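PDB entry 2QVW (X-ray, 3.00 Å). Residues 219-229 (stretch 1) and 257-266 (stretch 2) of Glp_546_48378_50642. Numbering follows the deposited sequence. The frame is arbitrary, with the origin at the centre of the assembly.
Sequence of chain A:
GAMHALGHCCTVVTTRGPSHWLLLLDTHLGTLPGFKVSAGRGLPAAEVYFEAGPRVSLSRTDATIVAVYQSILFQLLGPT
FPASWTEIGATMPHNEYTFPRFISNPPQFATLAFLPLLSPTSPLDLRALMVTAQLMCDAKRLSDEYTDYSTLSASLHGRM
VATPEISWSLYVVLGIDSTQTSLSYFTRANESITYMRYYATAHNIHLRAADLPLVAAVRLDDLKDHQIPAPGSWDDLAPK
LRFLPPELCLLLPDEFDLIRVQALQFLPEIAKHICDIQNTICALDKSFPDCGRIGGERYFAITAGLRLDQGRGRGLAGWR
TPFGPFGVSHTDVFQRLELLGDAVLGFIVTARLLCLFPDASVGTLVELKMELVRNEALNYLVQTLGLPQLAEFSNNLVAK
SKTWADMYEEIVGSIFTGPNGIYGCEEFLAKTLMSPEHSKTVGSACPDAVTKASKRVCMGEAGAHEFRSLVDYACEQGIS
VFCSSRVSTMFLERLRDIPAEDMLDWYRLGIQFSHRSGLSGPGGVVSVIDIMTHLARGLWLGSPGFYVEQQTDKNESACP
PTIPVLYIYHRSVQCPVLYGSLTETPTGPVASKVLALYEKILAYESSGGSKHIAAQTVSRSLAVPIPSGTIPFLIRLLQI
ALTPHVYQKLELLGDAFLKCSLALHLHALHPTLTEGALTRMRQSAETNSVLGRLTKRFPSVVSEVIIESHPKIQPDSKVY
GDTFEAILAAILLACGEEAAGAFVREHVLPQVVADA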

# COMPACT_ATOMS: atom_id res chain seq x y z
N ARG A 219 33.21 21.78 -15.52
CA ARG A 219 33.16 20.40 -15.07
C ARG A 219 31.75 20.10 -14.58
O ARG A 219 31.22 20.81 -13.72
N LEU A 220 31.16 19.05 -15.13
CA LEU A 220 29.80 18.64 -14.78
C LEU A 220 29.45 18.72 -13.29
O LEU A 220 28.32 19.06 -12.95
N ASP A 221 30.40 18.40 -12.41
CA ASP A 221 30.13 18.46 -10.98
C ASP A 221 29.74 19.87 -10.60
O ASP A 221 28.62 20.14 -10.15
N ASP A 222 30.69 20.78 -10.79
CA ASP A 222 30.51 22.18 -10.47
C ASP A 222 29.24 22.74 -11.09
O ASP A 222 28.53 23.51 -10.46
N LEU A 223 28.96 22.35 -12.33
CA LEU A 223 27.78 22.86 -13.03
C LEU A 223 26.46 22.50 -12.36
O LEU A 223 25.41 23.00 -12.76
N LYS A 224 26.51 21.64 -11.35
CA LYS A 224 25.32 21.20 -10.63
C LYS A 224 24.04 21.43 -11.43
O LYS A 224 23.65 20.59 -12.22
N ASP A 225 23.42 22.59 -11.23
CA ASP A 225 22.18 22.91 -11.93
C ASP A 225 22.26 24.23 -12.68
O ASP A 225 21.34 24.59 -13.41
N HIS A 226 23.35 24.97 -12.48
CA HIS A 226 23.51 26.26 -13.15
C HIS A 226 23.26 26.10 -14.66
O HIS A 226 23.58 25.06 -15.25
N GLN A 227 22.66 27.12 -15.26
CA GLN A 227 22.36 27.10 -16.69
C GLN A 227 23.60 27.54 -17.44
O GLN A 227 24.58 27.97 -16.83
N ILE A 228 23.56 27.43 -18.76
CA ILE A 228 24.70 27.82 -19.59
C ILE A 228 24.51 29.19 -20.23
O ILE A 228 23.52 29.43 -20.92
N PRO A 229 25.47 30.10 -20.01
CA PRO A 229 25.40 31.45 -20.57
C PRO A 229 25.31 31.41 -22.09
O PRO A 229 25.17 30.33 -22.68
N ASP A 257 23.85 14.80 -24.99
CA ASP A 257 23.73 16.21 -24.63
C ASP A 257 23.50 16.23 -23.12
O ASP A 257 22.96 15.28 -22.56
N LEU A 258 23.93 17.32 -22.47
CA LEU A 258 23.80 17.47 -21.01
C LEU A 258 22.62 16.68 -20.43
O LEU A 258 22.84 15.70 -19.71
N ILE A 259 21.40 17.09 -20.74
CA ILE A 259 20.24 16.37 -20.24
C ILE A 259 20.62 14.90 -20.21
O ILE A 259 20.72 14.29 -19.14
N ARG A 260 20.86 14.34 -21.39
CA ARG A 260 21.26 12.94 -21.50
C ARG A 260 22.34 12.63 -20.48
O ARG A 260 22.09 11.95 -19.49
N VAL A 261 23.54 13.15 -20.72
CA VAL A 261 24.66 12.89 -19.82
C VAL A 261 24.22 12.91 -18.36
O VAL A 261 23.80 11.88 -17.84
N GLN A 262 24.31 14.06 -17.70
CA GLN A 262 23.93 14.17 -16.29
C GLN A 262 22.76 13.27 -15.85
O GLN A 262 22.81 12.68 -14.78
N ALA A 263 21.72 13.19 -16.66
CA ALA A 263 20.59 12.35 -16.29
C ALA A 263 21.10 10.94 -15.99
O ALA A 263 20.62 10.28 -15.08
N LEU A 264 22.08 10.51 -16.78
CA LEU A 264 22.69 9.19 -16.67
C LEU A 264 23.48 9.03 -15.39
O LEU A 264 23.86 7.93 -15.01
N GLN A 265 23.73 10.14 -14.71
CA GLN A 265 24.46 10.06 -13.46
C GLN A 265 23.51 9.57 -12.36
O GLN A 265 23.90 9.30 -11.23
N PHE A 266 22.23 9.44 -12.70
CA PHE A 266 21.24 8.99 -11.75
C PHE A 266 20.74 7.60 -12.07
O PHE A 266 19.60 7.27 -11.76

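The contact between these two stretches is small, burying 283 Å² when both sides are summed, and it is built mainly by branched aliphatic side chains. The backbones come nearest at Leu-220 and Gln-262, whose CA atoms are 7.5 Å apart, a spacing that leaves room for side chains to mesh between them.

Leu-220 is the principal bump. Its CA-to-CB bond points toward the second stretch, and chi1 t with chi2 p carries the forked end into a hollow lined by Leu-258, Val-261, Gln-262 and Gln-265. One methyl, Leu-220 CD1, lies 3.3 Å from Leu-258 CD1, a tight approach for two carbons that at 3.00 Å resolution should not be over-read. The other methyl, Leu-220 CD2, sits 4.0 Å from Val-261 CG1, 4.2 Å from Gln-262 CA and 4.3 Å from Gln-265 CG. A leucine suits this place because its two methyls diverge from CG and can touch different parts of the hollow at once. Among the residues lining the hollow, Val-261, in rotamer t, offers a methyl close to its own backbone, while Gln-265, with chi1 and chi2 both m, contributes the aliphatic part of its side chain.

Leu-258 answers from the second stretch with the same t, p conformation, and rests against two further side chains of the first stretch. Leu-258 CD1, which meets Leu-220, also lies 4.2 Å from Leu-223 CD2; Leu-258 CD2 lies 4.0 Å from both Leu-223 CD2 and Ile-228 CD1. Leu-223, also t, p, is buried and points toward the helix-bearing stretch. Ile-228 points the same way, with chi1 m and chi2 p, and its longer branch ends in the CD1 methyl that reaches Leu-258.

The polar partner is Gln-262. Its chi1 and chi2 are both t, so the side chain extends almost fully and delivers its amide to the first stretch, where Gln-262 NE2 donates a hydrogen bond to Lys-224 O, 3.1 Å away, with an N-H...O angle of 154°. Glutamine combines an aliphatic stem, here with Gln-262 CB 4.3 Å from Leu-220 CD1, with an amide that can satisfy a backbone carbonyl in a largely apolar contact. That carbonyl belongs to the last residue of a type I turn running from Asp-221 to Lys-224, closed by Lys-224 N donating to Asp-221 O at 2.9 Å. Lys-224 therefore takes part through its backbone, while its CA-to-CB bond points away from the second stretch.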

# COMPACT_ATOMS: atom_id res chain seq x y z
CB ARG A 219 34.17 20.18 -13.95
CG ARG A 219 34.31 18.75 -13.48
CD ARG A 219 35.75 18.30 -13.56
NE ARG A 219 36.04 17.24 -12.62
CZ ARG A 219 35.91 17.36 -11.30
NH1 ARG A 219 35.48 18.50 -10.78
NH2 ARG A 219 36.21 16.34 -10.51
CB LEU A 220 29.54 17.22 -15.30
CG LEU A 220 28.08 16.81 -15.40
CD1 LEU A 220 27.36 17.76 -16.35
CD2 LEU A 220 27.97 15.39 -15.92
CB ASP A 221 31.37 18.10 -10.16
CG ASP A 221 32.03 16.84 -10.62
OD1 ASP A 221 31.31 15.85 -10.82
OD2 ASP A 221 33.26 16.84 -10.79
CB ASP A 222 31.73 22.95 -10.95
CG ASP A 222 33.04 22.23 -10.63
OD1 ASP A 222 33.31 21.98 -9.43
OD2 ASP A 222 33.79 21.91 -11.57
CB LEU A 223 27.76 22.36 -14.49
CG LEU A 223 26.66 22.90 -15.41
CD1 LEU A 223 26.73 24.41 -15.51
CD2 LEU A 223 26.79 22.28 -16.78
CB LYS A 224 25.20 21.91 -9.29
CG LYS A 224 25.27 20.98 -8.09
CD LYS A 224 26.68 20.91 -7.51
CE LYS A 224 27.02 22.19 -6.76
NZ LYS A 224 28.36 22.12 -6.11
CB ASP A 225 21.02 23.00 -10.95
CG ASP A 225 20.91 24.37 -10.34
OD1 ASP A 225 21.90 24.86 -9.77
OD2 ASP A 225 19.82 24.98 -10.43
CB HIS A 226 24.92 26.81 -12.93
CG HIS A 226 25.36 26.81 -11.50
ND1 HIS A 226 24.72 27.54 -10.52
CD2 HIS A 226 26.40 26.19 -10.88
CE1 HIS A 226 25.34 27.36 -9.37
NE2 HIS A 226 26.36 26.55 -9.56
CB GLN A 227 21.20 28.04 -17.02
CG GLN A 227 20.60 28.76 -15.83
CD GLN A 227 21.59 29.71 -15.17
OE1 GLN A 227 22.08 30.64 -15.80
NE2 GLN A 227 21.87 29.48 -13.90
CB ILE A 228 24.96 26.78 -20.72
CG1 ILE A 228 25.28 25.41 -20.12
CG2 ILE A 228 26.11 27.25 -21.59
CD1 ILE A 228 24.10 24.75 -19.43
CB PRO A 229 26.72 32.08 -20.12
CG PRO A 229 27.04 31.35 -18.85
CD PRO A 229 26.69 29.93 -19.21
CB ASP A 257 22.56 16.85 -25.38
CG ASP A 257 21.21 16.43 -24.85
OD1 ASP A 257 20.93 15.22 -24.79
OD2 ASP A 257 20.43 17.33 -24.48
CB LEU A 258 23.67 18.95 -20.64
CG LEU A 258 23.98 19.32 -19.18
CD1 LEU A 258 25.40 18.91 -18.81
CD2 LEU A 258 23.81 20.82 -19.01
CB ILE A 259 19.02 16.61 -21.16
CG1 ILE A 259 18.39 17.97 -20.83
CG2 ILE A 259 18.01 15.48 -21.01
CD1 ILE A 259 19.38 19.12 -20.68
CB ARG A 260 21.79 12.63 -22.90
CG ARG A 260 20.70 12.21 -23.86
CD ARG A 260 19.96 11.00 -23.32
NE ARG A 260 18.64 10.88 -23.92
CZ ARG A 260 17.72 10.00 -23.56
NH1 ARG A 260 17.96 9.13 -22.59
NH2 ARG A 260 16.56 9.99 -24.17
CB VAL A 261 25.78 13.90 -20.04
CG1 VAL A 261 27.01 13.47 -19.28
CG2 VAL A 261 26.09 14.02 -21.51
CB GLN A 262 23.60 15.62 -15.94
CG GLN A 262 23.03 15.79 -14.54
CD GLN A 262 22.73 17.23 -14.21
OE1 GLN A 262 22.06 17.93 -14.97
NE2 GLN A 262 23.23 17.69 -13.07
CB ALA A 263 19.58 12.31 -17.42
CB LEU A 264 23.60 8.97 -17.89
CG LEU A 264 24.95 8.28 -17.73
CD1 LEU A 264 24.80 6.79 -17.96
CD2 LEU A 264 25.93 8.87 -18.73
CB GLN A 265 25.02 11.43 -13.10
CG GLN A 265 25.90 12.05 -14.18
CD GLN A 265 27.03 11.15 -14.59
OE1 GLN A 265 27.78 10.64 -13.75
NE2 GLN A 265 27.18 10.96 -15.89
CB PHE A 266 20.04 9.94 -11.73
CG PHE A 266 20.36 11.31 -11.21
CD1 PHE A 266 20.63 12.36 -12.09
CD2 PHE A 266 20.38 11.56 -9.85
CE1 PHE A 266 20.92 13.64 -11.62
CE2 PHE A 266 20.67 12.83 -9.37
CZ PHE A 266 20.94 13.88 -10.26